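Local coordinates for protein SorB (Sorangium cellulosum, PDB 6B2V) that forms a pyran ring, as the pyran synthase domain of module nine, in the assembly of the polyketide antibiotic sorangicin, at residues His28-Arg33 with Ala64-Glu69; Glu165-Pro170 with Ala217-Leu222; Ala190-Pro195 with Pro207-Ser212. One frame throughout, in Å; residues are numbered along the deposited sequence.

Contact 1 of 3, residues His28-Arg33 with Ala64-Glu69; sequences HPLVHR and AVAYLE
The imidazole of His28 brings its NE2 edge to the carboxylate of Glu69, with ring and carboxylate planes 25° apart. NE2 donates to Glu69 OE2 over 2.8 Å in a nearly straight bond (167°) that stays close to the ring plane and meets the oxygen on its anti side. The other ring nitrogen, ND1, accepts the backbone N of Leu30 at 3.0 Å. Histidine suits the place because its ring can donate from one nitrogen and accept at the other, and the two bonds fix its rotation. Within the type I turn from His28 to Val31, Leu30 points at the helix, where its CD1 rests 3.5 Å from Ala66 O and 3.9 Å from Glu69 CG. The small Ala66 leaves room for that methyl. The bend of Glu69 at chi2 (71°) turns the carboxylate aside, so that OE2 faces His28 NE2. The buried acid has further partners: OE2 meets Arg72 and the backbone N of Leu204, while OE1 takes the N of Leu205. One carboxylate thus joins the N-terminal loop and helix 64-77 of the predicted N-terminal hotdog to a loop of the C-terminal one, in keeping with the double-hotdog fold of polyketide synthase dehydratases.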
loop_
_atom_site.group_PDB
_atom_site.type_symbol
_atom_site.label_atom_id
_atom_site.label_comp_id
_atom_site.label_asym_id
_atom_site.label_seq_id
_atom_site.Cartn_x
_atom_site.Cartn_y
_atom_site.Cartn_z
ATOM N N HIS A 28 -15.775 1.375 9.751
ATOM C CA HIS A 28 -14.450 1.178 9.225
ATOM C C HIS A 28 -13.513 2.054 10.009
ATOM O O HIS A 28 -13.812 3.178 10.218
ATOM C CB HIS A 28 -14.429 1.484 7.756
ATOM C CG HIS A 28 -13.153 1.101 7.096
ATOM N ND1 HIS A 28 -12.032 1.877 7.163
ATOM C CD2 HIS A 28 -12.817 0.024 6.361
ATOM C CE1 HIS A 28 -11.052 1.291 6.519
ATOM N NE2 HIS A 28 -11.505 0.169 6.015
ATOM N N PRO A 29 -12.333 1.591 10.347
ATOM C CA PRO A 29 -11.422 2.384 11.165
ATOM C C PRO A 29 -11.001 3.712 10.534
ATOM O O PRO A 29 -10.585 4.582 11.212
ATOM C CB PRO A 29 -10.208 1.488 11.305
ATOM C CG PRO A 29 -10.765 0.126 11.177
ATOM C CD PRO A 29 -11.823 0.225 10.161
ATOM N N LEU A 30 -11.047 3.771 9.229
ATOM C CA LEU A 30 -10.597 4.973 8.536
ATOM C C LEU A 30 -11.672 5.874 7.964
ATOM O O LEU A 30 -11.372 6.869 7.407
ATOM C CB LEU A 30 -9.557 4.629 7.466
ATOM C CG LEU A 30 -8.446 3.662 7.852
ATOM C CD1 LEU A 30 -7.648 3.338 6.620
ATOM C CD2 LEU A 30 -7.542 4.209 8.933
ATOM N N VAL A 31 -12.912 5.463 8.033
ATOM C CA VAL A 31 -13.997 6.257 7.543
ATOM C C VAL A 31 -15.084 6.327 8.587
ATOM O O VAL A 31 -15.768 5.403 8.768
ATOM C CB VAL A 31 -14.583 5.613 6.300
ATOM C CG1 VAL A 31 -15.732 6.422 5.787
ATOM C CG2 VAL A 31 -13.518 5.466 5.250
ATOM N N HIS A 32 -15.201 7.451 9.267
ATOM C CA HIS A 32 -16.188 7.585 10.321
ATOM C C HIS A 32 -17.528 8.221 9.983
ATOM O O HIS A 32 -18.511 7.871 10.555
ATOM C CB HIS A 32 -15.574 8.297 11.504
ATOM C CG HIS A 32 -14.311 7.683 12.001
ATOM N ND1 HIS A 32 -13.449 8.330 12.841
ATOM C CD2 HIS A 32 -13.779 6.465 11.787
ATOM C CE1 HIS A 32 -12.431 7.546 13.112
ATOM N NE2 HIS A 32 -12.608 6.405 12.481
ATOM N N ARG A 33 -17.552 9.185 9.075
ATOM C CA ARG A 33 -18.824 9.819 8.761
ATOM C C ARG A 33 -18.830 10.378 7.351
ATOM O O ARG A 33 -17.781 10.614 6.754
ATOM C CB ARG A 33 -19.198 10.825 9.853
ATOM C CG ARG A 33 -18.264 12.020 9.943
ATOM C CD ARG A 33 -18.636 12.926 11.107
ATOM N NE ARG A 33 -17.775 14.105 11.180
ATOM C CZ ARG A 33 -16.576 14.121 11.754
ATOM N NH1 ARG A 33 -16.089 13.019 12.308
ATOM N NH2 ARG A 33 -15.863 15.238 11.774
ATOM N N ALA A 64 1.307 5.247 3.901
ATOM C CA ALA A 64 0.909 5.499 2.522
ATOM C C ALA A 64 -0.199 4.545 2.081
ATOM O O ALA A 64 -1.164 4.888 1.500
ATOM C CB ALA A 64 2.110 5.333 1.603
ATOM N N VAL A 65 -0.027 3.311 2.492
ATOM C CA VAL A 65 -0.926 2.262 2.171
ATOM C C VAL A 65 -2.307 2.446 2.778
ATOM O O VAL A 65 -3.246 1.945 2.293
ATOM C CB VAL A 65 -0.257 0.886 2.435
ATOM C CG1 VAL A 65 -0.318 0.456 3.875
ATOM C CG2 VAL A 65 -0.547 -0.150 1.399
ATOM N N ALA A 66 -2.374 3.107 3.923
ATOM C CA ALA A 66 -3.640 3.374 4.594
ATOM C C ALA A 66 -4.520 4.333 3.815
ATOM O O ALA A 66 -5.679 4.290 3.941
ATOM C CB ALA A 66 -3.460 3.821 6.024
ATOM N N TYR A 67 -3.917 5.218 3.030
ATOM C CA TYR A 67 -4.702 6.120 2.212
ATOM C C TYR A 67 -5.473 5.367 1.155
ATOM O O TYR A 67 -6.528 5.761 0.769
ATOM C CB TYR A 67 -3.819 7.187 1.561
ATOM C CG TYR A 67 -3.141 8.174 2.517
ATOM C CD1 TYR A 67 -3.840 9.209 3.064
ATOM C CD2 TYR A 67 -1.816 8.108 2.758
ATOM C CE1 TYR A 67 -3.235 10.094 3.906
ATOM C CE2 TYR A 67 -1.200 8.978 3.598
ATOM C CZ TYR A 67 -1.899 9.980 4.166
ATOM O OH TYR A 67 -1.234 10.848 4.958
ATOM N N LEU A 68 -4.857 4.330 0.619
ATOM C CA LEU A 68 -5.476 3.524 -0.390
ATOM C C LEU A 68 -6.672 2.824 0.196
ATOM O O LEU A 68 -7.672 2.757 -0.393
ATOM C CB LEU A 68 -4.512 2.485 -0.964
ATOM C CG LEU A 68 -3.263 3.029 -1.654
ATOM C CD1 LEU A 68 -2.340 1.939 -2.105
ATOM C CD2 LEU A 68 -3.602 3.931 -2.818
ATOM N N GLU A 69 -6.481 2.283 1.375
ATOM C CA GLU A 69 -7.585 1.617 2.065
ATOM C C GLU A 69 -8.716 2.607 2.411
ATOM O O GLU A 69 -9.841 2.293 2.313
ATOM C CB GLU A 69 -7.076 0.864 3.313
ATOM C CG GLU A 69 -8.144 0.256 4.235
ATOM C CD GLU A 69 -8.875 -0.939 3.664
ATOM O OE1 GLU A 69 -8.483 -1.471 2.679
ATOM O OE2 GLU A 69 -9.854 -1.307 4.268
#

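Contact 2 of 3, residues Glu165-Pro170 with Ala217-Leu222; sequences EAMGMP and AIFLSL
This is a small, buried, wholly apolar contact within the predicted C-terminal hotdog, made where the chain leaving helix 160-166 passes alongside helix 207-225. Met167 carries it from the loop side. Its thioether meets Leu222 tip to tip, with SD 3.4 Å from Leu222 CD1, a tight approach, and the terminal CE at 3.5 Å from the same methyl. The sulfur also lies 4.1 Å from Leu222 CB, nearer the helix backbone. A bend at the last torsion (chi3 -52°) turns CE back toward Phe219, bringing it 4.0 Å from CD2 of the ring, to which the methionine chain runs at about a right angle. Leu222 and Phe219 lie three residues apart, nearly one helical turn, so one flexible, unbranched side chain can touch both. Methionine fits such a place because it reaches far and bends easily without bringing a polar group into the core. Beyond the methionine, the Phe219 ring stands edge-to-face with His183 of strand 178-183 and packs on Arg163 and Asn164 of helix 160-166, while Ala217, Leu220 and Ser221 set helix 207-225 against strand 267-273.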
loop_
_atom_site.group_PDB
_atom_site.type_symbol
_atom_site.label_atom_id
_atom_site.label_comp_id
_atom_site.label_asym_id
_atom_site.label_seq_id
_atom_site.Cartn_x
_atom_site.Cartn_y
_atom_site.Cartn_z
ATOM N N GLU A 165 15.204 -2.143 9.664
ATOM C CA GLU A 165 15.206 -1.251 10.820
ATOM C C GLU A 165 16.385 -0.317 10.755
ATOM O O GLU A 165 16.288 0.816 11.061
ATOM C CB GLU A 165 15.220 -2.022 12.129
ATOM C CG GLU A 165 13.889 -2.615 12.528
ATOM C CD GLU A 165 13.939 -3.283 13.887
ATOM O OE1 GLU A 165 15.036 -3.417 14.434
ATOM O OE2 GLU A 165 12.920 -3.672 14.398
ATOM N N ALA A 166 17.500 -0.818 10.277
ATOM C CA ALA A 166 18.700 -0.017 10.129
ATOM C C ALA A 166 18.525 1.082 9.107
ATOM O O ALA A 166 19.222 2.081 9.145
ATOM C CB ALA A 166 19.874 -0.882 9.766
ATOM N N MET A 167 17.612 0.843 8.201
ATOM C CA MET A 167 17.323 1.767 7.145
ATOM C C MET A 167 16.233 2.744 7.491
ATOM O O MET A 167 15.849 3.496 6.660
ATOM C CB MET A 167 17.137 1.055 5.811
ATOM C CG MET A 167 18.498 0.601 5.260
ATOM S SD MET A 167 18.525 -0.105 3.621
ATOM C CE MET A 167 17.241 -1.381 3.795
ATOM N N GLY A 168 15.766 2.738 8.717
ATOM C CA GLY A 168 14.776 3.700 9.102
ATOM C C GLY A 168 13.312 3.458 8.823
ATOM O O GLY A 168 12.557 4.355 8.884
ATOM N N MET A 169 12.942 2.217 8.594
ATOM C CA MET A 169 11.553 1.894 8.324
ATOM C C MET A 169 10.695 2.309 9.493
ATOM O O MET A 169 10.985 1.967 10.610
ATOM C CB MET A 169 11.470 0.381 8.108
ATOM C CG MET A 169 10.113 -0.222 7.996
ATOM S SD MET A 169 10.138 -2.013 7.827
ATOM C CE MET A 169 10.809 -2.576 9.398
ATOM N N PRO A 170 9.631 3.046 9.236
ATOM C CA PRO A 170 8.718 3.458 10.302
ATOM C C PRO A 170 7.944 2.307 10.937
ATOM O O PRO A 170 7.620 2.350 12.058
ATOM C CB PRO A 170 7.784 4.443 9.612
ATOM C CG PRO A 170 8.493 4.841 8.417
ATOM C CD PRO A 170 9.363 3.743 7.985
ATOM N N ALA A 217 9.698 -4.386 -1.818
ATOM C CA ALA A 217 9.942 -3.518 -2.961
ATOM C C ALA A 217 10.832 -2.325 -2.606
ATOM O O ALA A 217 11.651 -1.961 -3.354
ATOM C CB ALA A 217 8.619 -3.045 -3.562
ATOM N N ILE A 218 10.564 -1.732 -1.464
ATOM C CA ILE A 218 11.375 -0.638 -1.014
ATOM C C ILE A 218 12.805 -1.098 -0.702
ATOM O O ILE A 218 13.730 -0.466 -1.064
ATOM C CB ILE A 218 10.737 0.060 0.173
ATOM C CG1 ILE A 218 9.487 0.748 -0.276
ATOM C CG2 ILE A 218 11.706 1.041 0.801
ATOM C CD1 ILE A 218 8.554 1.091 0.839
ATOM N N PHE A 219 12.921 -2.265 -0.100
ATOM C CA PHE A 219 14.213 -2.829 0.172
ATOM C C PHE A 219 14.980 -3.020 -1.153
ATOM O O PHE A 219 16.110 -2.682 -1.243
ATOM C CB PHE A 219 14.020 -4.158 0.957
ATOM C CG PHE A 219 15.258 -4.965 1.120
ATOM C CD1 PHE A 219 15.612 -5.846 0.171
ATOM C CD2 PHE A 219 16.045 -4.800 2.194
ATOM C CE1 PHE A 219 16.755 -6.577 0.281
ATOM C CE2 PHE A 219 17.193 -5.547 2.336
ATOM C CZ PHE A 219 17.539 -6.424 1.376
ATOM N N LEU A 220 14.320 -3.511 -2.176
ATOM C CA LEU A 220 14.937 -3.687 -3.459
ATOM C C LEU A 220 15.402 -2.349 -4.060
ATOM O O LEU A 220 16.432 -2.254 -4.619
ATOM C CB LEU A 220 13.975 -4.389 -4.411
ATOM C CG LEU A 220 14.448 -5.204 -5.557
ATOM C CD1 LEU A 220 15.551 -6.153 -5.136
ATOM C CD2 LEU A 220 13.248 -5.980 -6.033
ATOM N N SER A 221 14.580 -1.318 -3.884
ATOM C CA SER A 221 14.897 0.007 -4.402
ATOM C C SER A 221 16.172 0.487 -3.775
ATOM O O SER A 221 16.977 0.994 -4.430
ATOM C CB SER A 221 13.746 1.009 -4.106
ATOM O OG SER A 221 13.941 2.276 -4.702
ATOM N N LEU A 222 16.303 0.295 -2.487
ATOM C CA LEU A 222 17.519 0.677 -1.772
ATOM C C LEU A 222 18.765 -0.106 -2.199
ATOM O O LEU A 222 19.772 0.455 -2.512
ATOM C CB LEU A 222 17.313 0.559 -0.267
ATOM C CG LEU A 222 16.314 1.570 0.279
ATOM C CD1 LEU A 222 16.038 1.215 1.718
ATOM C CD2 LEU A 222 16.838 2.960 0.194
#

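Contact 3 of 3, residues Ala190-Pro195 with Pro207-Ser212; sequences ASLQAP and PNLGNS
The carbonyl O of Asn208 is gripped twice by Ser212, whose backbone N and hydroxyl reach it from opposite faces of its plane. The N gives the ordinary helical bond at 3.1 Å; the OG donates over 2.8 Å, tilted 22° from the carbonyl plane. A chi1 of -61°, with OG anti to the carbonyl carbon, folds the hydroxyl back along the helix onto that oxygen. Serine suits this buried site because its short hydroxyl can satisfy itself on the helix's own backbone, and OG is also hydrogen-bonded to the N of Trp177. The CB of Ser212, meanwhile, offers a small apolar surface to the strand, and Leu192 CD2 lies 4.4 Å from it. The other branch of that leucine, CD1, comes within 4.4 Å of CD1 of Leu209, three residues earlier, so the forked side chain spans two positions on the same helix flank. Such strand-on-helix packing is the essence of a hotdog fold, in which a curved antiparallel sheet wraps a long helix; here strand 187-192, lying between strands 178-183 and 250-255, meets the first turns of helix 207-225. Pro207 fits the start of that helix, where no backbone N-H is needed for an intrahelical bond. Alongside it, Asn208 sends ND2 to the carboxylate of Asp57 in the predicted N-terminal hotdog.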
loop_
_atom_site.group_PDB
_atom_site.type_symbol
_atom_site.label_atom_id
_atom_site.label_comp_id
_atom_site.label_asym_id
_atom_site.label_seq_id
_atom_site.Cartn_x
_atom_site.Cartn_y
_atom_site.Cartn_z
ATOM N N ALA A 190 9.652 -12.535 -0.256
ATOM C CA ALA A 190 9.439 -12.563 1.188
ATOM C C ALA A 190 8.364 -13.568 1.542
ATOM O O ALA A 190 7.393 -13.607 0.910
ATOM C CB ALA A 190 8.991 -11.210 1.706
ATOM N N SER A 191 8.633 -14.388 2.540
ATOM C CA SER A 191 7.603 -15.271 3.036
ATOM C C SER A 191 6.874 -14.556 4.186
ATOM O O SER A 191 7.441 -13.770 4.860
ATOM C CB SER A 191 8.128 -16.611 3.446
ATOM O OG SER A 191 8.850 -16.464 4.597
ATOM N N LEU A 192 5.590 -14.853 4.327
ATOM C CA LEU A 192 4.754 -14.207 5.319
ATOM C C LEU A 192 4.139 -15.149 6.312
ATOM O O LEU A 192 3.856 -16.235 5.999
ATOM C CB LEU A 192 3.564 -13.522 4.661
ATOM C CG LEU A 192 3.895 -12.517 3.591
ATOM C CD1 LEU A 192 2.606 -11.985 3.019
ATOM C CD2 LEU A 192 4.789 -11.385 4.048
ATOM N N GLN A 193 3.996 -14.663 7.520
ATOM C CA GLN A 193 3.286 -15.386 8.576
ATOM C C GLN A 193 2.339 -14.374 9.244
ATOM O O GLN A 193 2.747 -13.333 9.639
ATOM C CB GLN A 193 4.249 -15.933 9.579
ATOM C CG GLN A 193 3.602 -16.753 10.667
ATOM C CD GLN A 193 4.638 -17.445 11.521
ATOM O OE1 GLN A 193 5.725 -17.777 11.055
ATOM N NE2 GLN A 193 4.321 -17.616 12.793
ATOM N N ALA A 194 1.089 -14.750 9.357
ATOM C CA ALA A 194 0.169 -13.854 9.970
ATOM C C ALA A 194 0.414 -13.708 11.447
ATOM O O ALA A 194 0.773 -14.612 12.099
ATOM C CB ALA A 194 -1.258 -14.299 9.728
ATOM N N PRO A 195 0.104 -12.537 11.951
ATOM C CA PRO A 195 0.133 -12.321 13.391
ATOM C C PRO A 195 -0.927 -13.216 14.037
ATOM O O PRO A 195 -1.882 -13.589 13.426
ATOM C CB PRO A 195 -0.221 -10.835 13.507
ATOM C CG PRO A 195 0.304 -10.244 12.236
ATOM C CD PRO A 195 -0.091 -11.279 11.228
ATOM N N PRO A 207 -3.207 -2.058 7.305
ATOM C CA PRO A 207 -1.965 -1.377 7.028
ATOM C C PRO A 207 -0.754 -2.231 7.326
ATOM O O PRO A 207 0.208 -2.059 6.689
ATOM C CB PRO A 207 -2.059 -0.137 7.906
ATOM C CG PRO A 207 -3.487 0.140 7.930
ATOM C CD PRO A 207 -4.158 -1.178 7.999
ATOM N N ASN A 208 -0.810 -3.050 8.341
ATOM C CA ASN A 208 0.344 -3.875 8.630
ATOM C C ASN A 208 0.656 -4.868 7.491
ATOM O O ASN A 208 1.794 -5.108 7.199
ATOM C CB ASN A 208 0.161 -4.608 9.955
ATOM C CG ASN A 208 0.380 -3.706 11.163
ATOM O OD1 ASN A 208 1.025 -2.740 11.068
ATOM N ND2 ASN A 208 -0.210 -4.053 12.265
ATOM N N LEU A 209 -0.393 -5.464 6.945
ATOM C CA LEU A 209 -0.259 -6.337 5.813
ATOM C C LEU A 209 0.161 -5.533 4.567
ATOM O O LEU A 209 0.986 -5.945 3.871
ATOM C CB LEU A 209 -1.546 -7.121 5.555
ATOM C CG LEU A 209 -1.568 -8.072 4.344
ATOM C CD1 LEU A 209 -0.418 -9.050 4.369
ATOM C CD2 LEU A 209 -2.858 -8.829 4.365
ATOM N N GLY A 210 -0.435 -4.374 4.351
ATOM C CA GLY A 210 -0.029 -3.581 3.215
ATOM C C GLY A 210 1.423 -3.171 3.231
ATOM O O GLY A 210 2.064 -3.205 2.282
ATOM N N ASN A 211 1.877 -2.773 4.394
ATOM C CA ASN A 211 3.289 -2.445 4.560
ATOM C C ASN A 211 4.189 -3.664 4.355
ATOM O O ASN A 211 5.267 -3.545 3.904
ATOM C CB ASN A 211 3.556 -1.843 5.927
ATOM C CG ASN A 211 3.229 -0.376 5.973
ATOM O OD1 ASN A 211 2.881 0.121 6.991
ATOM N ND2 ASN A 211 3.373 0.264 4.892
ATOM N N SER A 212 3.692 -4.828 4.727
ATOM C CA SER A 212 4.441 -6.050 4.494
ATOM C C SER A 212 4.660 -6.294 3.003
ATOM O O SER A 212 5.577 -6.912 2.625
ATOM C CB SER A 212 3.748 -7.249 5.105
ATOM O OG SER A 212 3.624 -7.098 6.477
#

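All three are buried contacts, though in contact 3 Leu192 is partly exposed. Contact 1 alone joins its segments by a polar bond; contacts 2 and 3 are joined by apolar side chains, with polar bonds kept to the helix or directed elsewhere. Contacts 2 and 3 share helix 207-225, gripping it further along and at its start, with centres about 15 Å apart. Contacts 1 and 2 lie on opposite sides of the chain's centre. Contacts 1 and 3 meet where the two hotdog helices pack: Val65 CG2 sits 3.9 Å from Gly210 CA, a close approach eased by glycine's lack of a side chain.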